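Putative branched-chain amino acid aminotransferase IlvE (Streptococcus mutans, PDB 4DQN) probably transfers the amino group of leucine, isoleucine or valine to 2-oxoglutarate, using pyridoxal 5'-phosphate as its cofactor. Local coordinates at residues P79-N82 with A83-L86; T252-S255 with L256-L259; K334-E337 with G338-Y341. All coordinates share one frame; numbering follows the deposited sequence.

Contact 1: P79-N82 with A83-L86; sequences PNMN and AERL
A83 opens the second turn of helix 79-92 by giving its backbone N to P79 O at 3.0 Å, the first of four consecutive i to i+4 bonds that tie P79-N82 to A83-L86. Its methyl group rests against F103 and T100 of helix 100-113. E84 N bonds to N80 O at 3.1 Å, and E84 CG lies 3.2 Å from that same oxygen. Beyond CG the E84 chain is extended, which brings its OE1 within 4.4 Å of M81 SD. R85 N reaches M81 O, while the R85 side chain, with CG anti to the backbone N (chi1 -176°), runs alongside N82 in the same direction. The N82 amide and the R85 guanidinium are turned 80° apart, and N82 ND2 stands 3.9 Å from R85 NH2. L86 N closes the row on N82 O. The polar ends of N82 and R85 are both held by E62 on strand 59-68, N82 ND2 by a hydrogen bond and R85 NE by a salt bridge. The R85 side chain is about 4 Å from that of K188 at its nearest, the predicted attachment point of pyridoxal phosphate, which is not attached in this structure. With R85 NH1 on P249 O, the guanidinium is fixed in rotation, and E62 probably balances much of its charge.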
loop_
_atom_site.group_PDB
_atom_site.type_symbol
_atom_site.label_atom_id
_atom_site.label_comp_id
_atom_site.label_asym_id
_atom_site.label_seq_id
_atom_site.Cartn_x
_atom_site.Cartn_y
_atom_site.Cartn_z
ATOM N N PRO A 79 17.839 17.794 -5.149
ATOM C CA PRO A 79 17.474 16.760 -4.178
ATOM C C PRO A 79 16.698 17.339 -2.999
ATOM O O PRO A 79 16.039 16.573 -2.302
ATOM C CB PRO A 79 18.826 16.237 -3.706
ATOM C CG PRO A 79 19.767 17.425 -3.873
ATOM C CD PRO A 79 19.290 18.074 -5.138
ATOM N N ASN A 80 16.781 18.653 -2.775
ATOM C CA ASN A 80 15.932 19.311 -1.780
ATOM C C ASN A 80 14.449 19.072 -2.050
ATOM O O ASN A 80 13.645 18.943 -1.113
ATOM C CB ASN A 80 16.200 20.822 -1.738
ATOM C CG ASN A 80 15.864 21.506 -3.051
ATOM O OD1 ASN A 80 16.336 21.097 -4.116
ATOM N ND2 ASN A 80 15.030 22.539 -2.987
ATOM N N MET A 81 14.083 19.007 -3.331
ATOM C CA MET A 81 12.690 18.757 -3.708
ATOM C C MET A 81 12.253 17.339 -3.360
ATOM O O MET A 81 11.147 17.131 -2.857
ATOM C CB MET A 81 12.476 19.016 -5.205
ATOM C CG MET A 81 12.655 20.470 -5.617
ATOM S SD MET A 81 11.440 21.614 -4.924
ATOM C CE MET A 81 10.047 21.219 -5.986
ATOM N N ASN A 82 13.114 16.358 -3.622
ATOM C CA ASN A 82 12.831 14.987 -3.182
ATOM C C ASN A 82 12.687 14.865 -1.662
ATOM O O ASN A 82 11.845 14.108 -1.164
ATOM C CB ASN A 82 13.927 14.041 -3.672
ATOM C CG ASN A 82 14.055 14.047 -5.173
ATOM O OD1 ASN A 82 14.824 14.832 -5.739
ATOM N ND2 ASN A 82 13.290 13.181 -5.836
ATOM N N ALA A 83 13.526 15.588 -0.926
ATOM C CA ALA A 83 13.481 15.528 0.529
ATOM C C ALA A 83 12.161 16.080 1.052
ATOM O O ALA A 83 11.585 15.541 1.999
ATOM C CB ALA A 83 14.664 16.312 1.132
ATOM N N GLU A 84 11.694 17.170 0.450
ATOM C CA GLU A 84 10.469 17.821 0.899
ATOM C C GLU A 84 9.264 16.968 0.542
ATOM O O GLU A 84 8.310 16.873 1.317
ATOM C CB GLU A 84 10.369 19.242 0.319
ATOM C CG GLU A 84 11.475 20.159 0.864
ATOM C CD GLU A 84 11.461 21.580 0.297
ATOM O OE1 GLU A 84 10.645 21.869 -0.614
ATOM O OE2 GLU A 84 12.281 22.403 0.771
ATOM N N ARG A 85 9.321 16.319 -0.618
ATOM C CA ARG A 85 8.247 15.406 -0.999
ATOM C C ARG A 85 8.185 14.191 -0.069
ATOM O O ARG A 85 7.089 13.747 0.312
ATOM C CB ARG A 85 8.378 14.977 -2.468
ATOM C CG ARG A 85 7.218 14.092 -2.926
ATOM C CD ARG A 85 7.225 13.832 -4.426
ATOM N NE ARG A 85 8.376 13.034 -4.855
ATOM C CZ ARG A 85 8.621 12.687 -6.121
ATOM N NH1 ARG A 85 7.803 13.081 -7.090
ATOM N NH2 ARG A 85 9.688 11.948 -6.424
ATOM N N LEU A 86 9.350 13.661 0.309
ATOM C CA LEU A 86 9.405 12.547 1.257
ATOM C C LEU A 86 8.883 12.972 2.627
ATOM O O LEU A 86 8.331 12.152 3.359
ATOM C CB LEU A 86 10.842 12.017 1.404
ATOM C CG LEU A 86 11.142 10.516 1.546
ATOM C CD1 LEU A 86 12.400 10.243 2.369
ATOM C CD2 LEU A 86 9.964 9.661 2.005
#

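Contact 2: T252-S255 with L256-L259; sequences TKYS and LLYL
L257 packs beside K253 and Y254 on helix 251-262, the helix of a beta-alpha-beta unit between strands 238-241 and 267-270. Four i to i+4 bonds join the two turns, from L256, L257, Y258 and L259 N to T252, K253, Y254 and S255 O; that from L257 N to K253 O is the straightest, with an N-H...O angle of 169°. The close-packed part faces the protein. L256 CG, anti to its own carbonyl carbon (chi1 -75°), sits 3.3 Å from T252 O, and the L256 side chain touches F239; L259 CG lies 3.2 Å from S255 O in the same manner. T252, S255 and L259 all meet L325 of helix 316-329. S255 OG turns back to bond V251 O, a polar group satisfied inside its own helix. K253, also buried, lies beside L257 and touches T241; its bend at chi3 (82°) carries NZ to a long, weak ion pair with E270.

The fit is looser between Y254 and L257, both partly exposed, which lie side by side and point the same way. Even here L257 also packs on strands 238-241 and 267-270, and Y258 packs on W339 and P336. The single methyl L257 CD2 serves both neighbours, 3.9 Å from K253 CG and, oblique to the ring, 4.0 Å from Y254 CD1.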
loop_
_atom_site.group_PDB
_atom_site.type_symbol
_atom_site.label_atom_id
_atom_site.label_comp_id
_atom_site.label_asym_id
_atom_site.label_seq_id
_atom_site.Cartn_x
_atom_site.Cartn_y
_atom_site.Cartn_z
ATOM N N THR A 252 10.281 16.482 -11.772
ATOM C CA THR A 252 10.441 16.727 -13.201
ATOM C C THR A 252 9.353 17.670 -13.727
ATOM O O THR A 252 9.646 18.595 -14.488
ATOM C CB THR A 252 10.448 15.399 -13.980
ATOM O OG1 THR A 252 11.378 14.504 -13.354
ATOM C CG2 THR A 252 10.892 15.615 -15.424
ATOM N N LYS A 253 8.111 17.462 -13.293
ATOM C CA LYS A 253 7.009 18.339 -13.700
ATOM C C LYS A 253 7.205 19.786 -13.270
ATOM O O LYS A 253 7.000 20.709 -14.064
ATOM C CB LYS A 253 5.667 17.832 -13.157
ATOM C CG LYS A 253 4.609 18.930 -13.165
ATOM C CD LYS A 253 3.282 18.492 -12.581
ATOM C CE LYS A 253 3.261 18.562 -11.066
ATOM N NZ LYS A 253 1.925 18.096 -10.570
ATOM N N TYR A 254 7.601 19.997 -12.017
ATOM C CA TYR A 254 7.820 21.357 -11.543
ATOM C C TYR A 254 8.966 22.004 -12.298
ATOM O O TYR A 254 8.894 23.183 -12.655
ATOM C CB TYR A 254 8.080 21.373 -10.034
ATOM C CG TYR A 254 6.821 21.128 -9.243
ATOM C CD1 TYR A 254 5.620 21.704 -9.641
ATOM C CD2 TYR A 254 6.820 20.296 -8.131
ATOM C CE1 TYR A 254 4.457 21.484 -8.945
ATOM C CE2 TYR A 254 5.651 20.065 -7.421
ATOM C CZ TYR A 254 4.472 20.663 -7.839
ATOM O OH TYR A 254 3.297 20.448 -7.155
ATOM N N SER A 255 10.014 21.225 -12.545
ATOM C CA SER A 255 11.164 21.700 -13.319
ATOM C C SER A 255 10.778 22.102 -14.747
ATOM O O SER A 255 11.248 23.125 -15.257
ATOM C CB SER A 255 12.246 20.619 -13.340
ATOM O OG SER A 255 12.680 20.343 -12.016
ATOM N N LEU A 256 9.923 21.301 -15.383
ATOM C CA LEU A 256 9.466 21.571 -16.746
ATOM C C LEU A 256 8.566 22.800 -16.787
ATOM O O LEU A 256 8.687 23.637 -17.690
ATOM C CB LEU A 256 8.742 20.351 -17.336
ATOM C CG LEU A 256 9.686 19.211 -17.744
ATOM C CD1 LEU A 256 8.935 18.011 -18.280
ATOM C CD2 LEU A 256 10.709 19.704 -18.781
ATOM N N LEU A 257 7.674 22.903 -15.807
ATOM C CA LEU A 257 6.855 24.099 -15.604
ATOM C C LEU A 257 7.737 25.340 -15.559
ATOM O O LEU A 257 7.464 26.359 -16.214
ATOM C CB LEU A 257 6.142 23.981 -14.261
ATOM C CG LEU A 257 4.617 23.948 -14.122
ATOM C CD1 LEU A 257 3.895 23.812 -15.443
ATOM C CD2 LEU A 257 4.215 22.836 -13.161
ATOM N N TYR A 258 8.787 25.242 -14.752
ATOM C CA TYR A 258 9.717 26.336 -14.535
ATOM C C TYR A 258 10.445 26.689 -15.828
ATOM O O TYR A 258 10.465 27.850 -16.230
ATOM C CB TYR A 258 10.716 25.942 -13.447
ATOM C CG TYR A 258 11.645 27.045 -13.008
ATOM C CD1 TYR A 258 12.749 27.405 -13.773
ATOM C CD2 TYR A 258 11.438 27.706 -11.812
ATOM C CE1 TYR A 258 13.601 28.411 -13.365
ATOM C CE2 TYR A 258 12.285 28.714 -11.396
ATOM C CZ TYR A 258 13.366 29.057 -12.172
ATOM O OH TYR A 258 14.220 30.053 -11.747
ATOM N N LEU A 259 11.035 25.692 -16.484
ATOM C CA LEU A 259 11.830 25.955 -17.688
ATOM C C LEU A 259 10.964 26.450 -18.842
ATOM O O LEU A 259 11.355 27.371 -19.556
ATOM C CB LEU A 259 12.632 24.721 -18.106
ATOM C CG LEU A 259 13.639 24.230 -17.061
ATOM C CD1 LEU A 259 14.322 22.951 -17.511
ATOM C CD2 LEU A 259 14.671 25.325 -16.764
#

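Contact 3: K334-E337 with G338-Y341; sequences KAPE and GWIY
P336, E337, G338 and W339 form a type II beta turn that reverses the chain just ahead of strand 340-342. G338, at the third position, takes the positive phi (83°) characteristic of such turns. The closing bond from W339 N to P336 O is weak at 3.5 Å. A water adds a second bridge, donating to P336 O at 2.8 Å and accepting from I340 N at 3.0 Å, so the mouth of the turn is spanned by solvent as well as by backbone.

The P336 ring lies over one face of the W339 indole in a CH-pi contact. P336 CG stands 3.4 Å from the centroid of the six-membered ring, only 6° off its normal, while P336 CD comes 3.5 Å from W339 CE3 and P336 CB sits over the five-membered ring, 3.7 Å from W339 CE2. The indole is swung back over the proline by W339 CG standing anti to the carbonyl carbon, beside the backbone N (chi1 -78°). Next along, A335 CB presses on I340 CG1 at 3.5 Å, tighter than usual van der Waals contact.

R78 makes a cation-pi contact with W339, and F77 of strand 74-77 meets it nearly at right angles. Backbone bonds of W339 with R78 and of Y341 with L76 pair strand 340-342 beside strand 74-77. P336 and W339 pack on L259 of helix 251-262; A335, P336 and I340 cover I328 of helix 316-329.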
loop_
_atom_site.group_PDB
_atom_site.type_symbol
_atom_site.label_atom_id
_atom_site.label_comp_id
_atom_site.label_asym_id
_atom_site.label_seq_id
_atom_site.Cartn_x
_atom_site.Cartn_y
_atom_site.Cartn_z
ATOM N N LYS A 334 23.374 26.340 -18.339
ATOM C CA LYS A 334 23.326 27.075 -17.064
ATOM C C LYS A 334 22.044 26.769 -16.294
ATOM O O LYS A 334 20.943 26.802 -16.862
ATOM C CB LYS A 334 23.409 28.586 -17.274
ATOM C CG LYS A 334 23.743 29.351 -15.988
ATOM C CD LYS A 334 23.253 30.797 -16.045
ATOM C CE LYS A 334 24.077 31.721 -15.164
ATOM N NZ LYS A 334 24.412 31.176 -13.823
ATOM N N ALA A 335 22.185 26.496 -14.999
ATOM C CA ALA A 335 21.050 26.065 -14.177
ATOM C C ALA A 335 20.320 27.227 -13.552
ATOM O O ALA A 335 20.912 28.286 -13.325
ATOM C CB ALA A 335 21.532 25.146 -13.076
ATOM N N PRO A 336 19.030 27.034 -13.237
ATOM C CA PRO A 336 18.400 28.034 -12.373
ATOM C C PRO A 336 19.112 28.040 -11.026
ATOM O O PRO A 336 19.750 27.039 -10.672
ATOM C CB PRO A 336 16.965 27.504 -12.210
ATOM C CG PRO A 336 16.723 26.683 -13.450
ATOM C CD PRO A 336 18.063 26.034 -13.738
ATOM N N GLU A 337 19.016 29.146 -10.292
ATOM C CA GLU A 337 19.602 29.241 -8.957
ATOM C C GLU A 337 19.077 28.149 -8.019
ATOM O O GLU A 337 17.876 27.891 -7.972
ATOM C CB GLU A 337 19.283 30.611 -8.358
ATOM C CG GLU A 337 20.195 31.027 -7.224
ATOM C CD GLU A 337 21.560 31.467 -7.719
ATOM O OE1 GLU A 337 21.821 31.364 -8.945
ATOM O OE2 GLU A 337 22.374 31.920 -6.882
ATOM N N GLY A 338 19.985 27.499 -7.294
ATOM C CA GLY A 338 19.609 26.547 -6.259
ATOM C C GLY A 338 19.277 25.133 -6.705
ATOM O O GLY A 338 18.971 24.289 -5.867
ATOM N N TRP A 339 19.320 24.861 -8.008
ATOM C CA TRP A 339 18.947 23.540 -8.521
ATOM C C TRP A 339 20.043 22.487 -8.435
ATOM O O TRP A 339 19.769 21.311 -8.182
ATOM C CB TRP A 339 18.485 23.623 -9.977
ATOM C CG TRP A 339 17.093 24.140 -10.158
ATOM C CD1 TRP A 339 16.377 24.910 -9.285
ATOM C CD2 TRP A 339 16.252 23.931 -11.295
ATOM N NE1 TRP A 339 15.139 25.196 -9.816
ATOM C CE2 TRP A 339 15.039 24.607 -11.050
ATOM C CE3 TRP A 339 16.411 23.242 -12.504
ATOM C CZ2 TRP A 339 13.978 24.606 -11.973
ATOM C CZ3 TRP A 339 15.364 23.247 -13.421
ATOM C CH2 TRP A 339 14.163 23.927 -13.147
ATOM N N ILE A 340 21.280 22.893 -8.686
ATOM C CA ILE A 340 22.369 21.932 -8.752
ATOM C C ILE A 340 23.087 21.816 -7.413
ATOM O O ILE A 340 23.397 22.820 -6.775
ATOM C CB ILE A 340 23.392 22.314 -9.831
ATOM C CG1 ILE A 340 22.707 22.494 -11.191
ATOM C CG2 ILE A 340 24.497 21.273 -9.908
ATOM C CD1 ILE A 340 21.875 21.294 -11.677
ATOM N N TYR A 341 23.329 20.580 -6.987
ATOM C CA TYR A 341 24.058 20.301 -5.757
ATOM C C TYR A 341 25.262 19.436 -6.104
ATOM O O TYR A 341 25.118 18.230 -6.358
ATOM C CB TYR A 341 23.178 19.529 -4.782
ATOM C CG TYR A 341 22.131 20.338 -4.071
ATOM C CD1 TYR A 341 21.051 20.879 -4.757
ATOM C CD2 TYR A 341 22.205 20.532 -2.698
ATOM C CE1 TYR A 341 20.089 21.599 -4.096
ATOM C CE2 TYR A 341 21.251 21.251 -2.032
ATOM C CZ TYR A 341 20.195 21.785 -2.731
ATOM O OH TYR A 341 19.234 22.508 -2.053
HETATM O O HOH W 1 21.892 25.650 -9.583
#

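From the N terminus the three contacts follow in series, none enclosing or crossing another, and each closes only its own short stretch: a helical turn in contacts 1 and 2, a beta turn in contact 3. Contact 1 starts the helix after strand 74-77, beside the seven-stranded antiparallel sheet. Contact 2 belongs to a helix of the mixed sheet, and contact 3 leads into the edge strand 340-342 of the first sheet. P79 CD meets Y341 CD1 at 3.3 Å, Y258 CG meets W339 CZ2 at 3.5 Å, and M81 CE meets Y254 CD2 at 4.0 Å. Segment 334-341 thus touches both helices, which also meet directly through M81 and Y254.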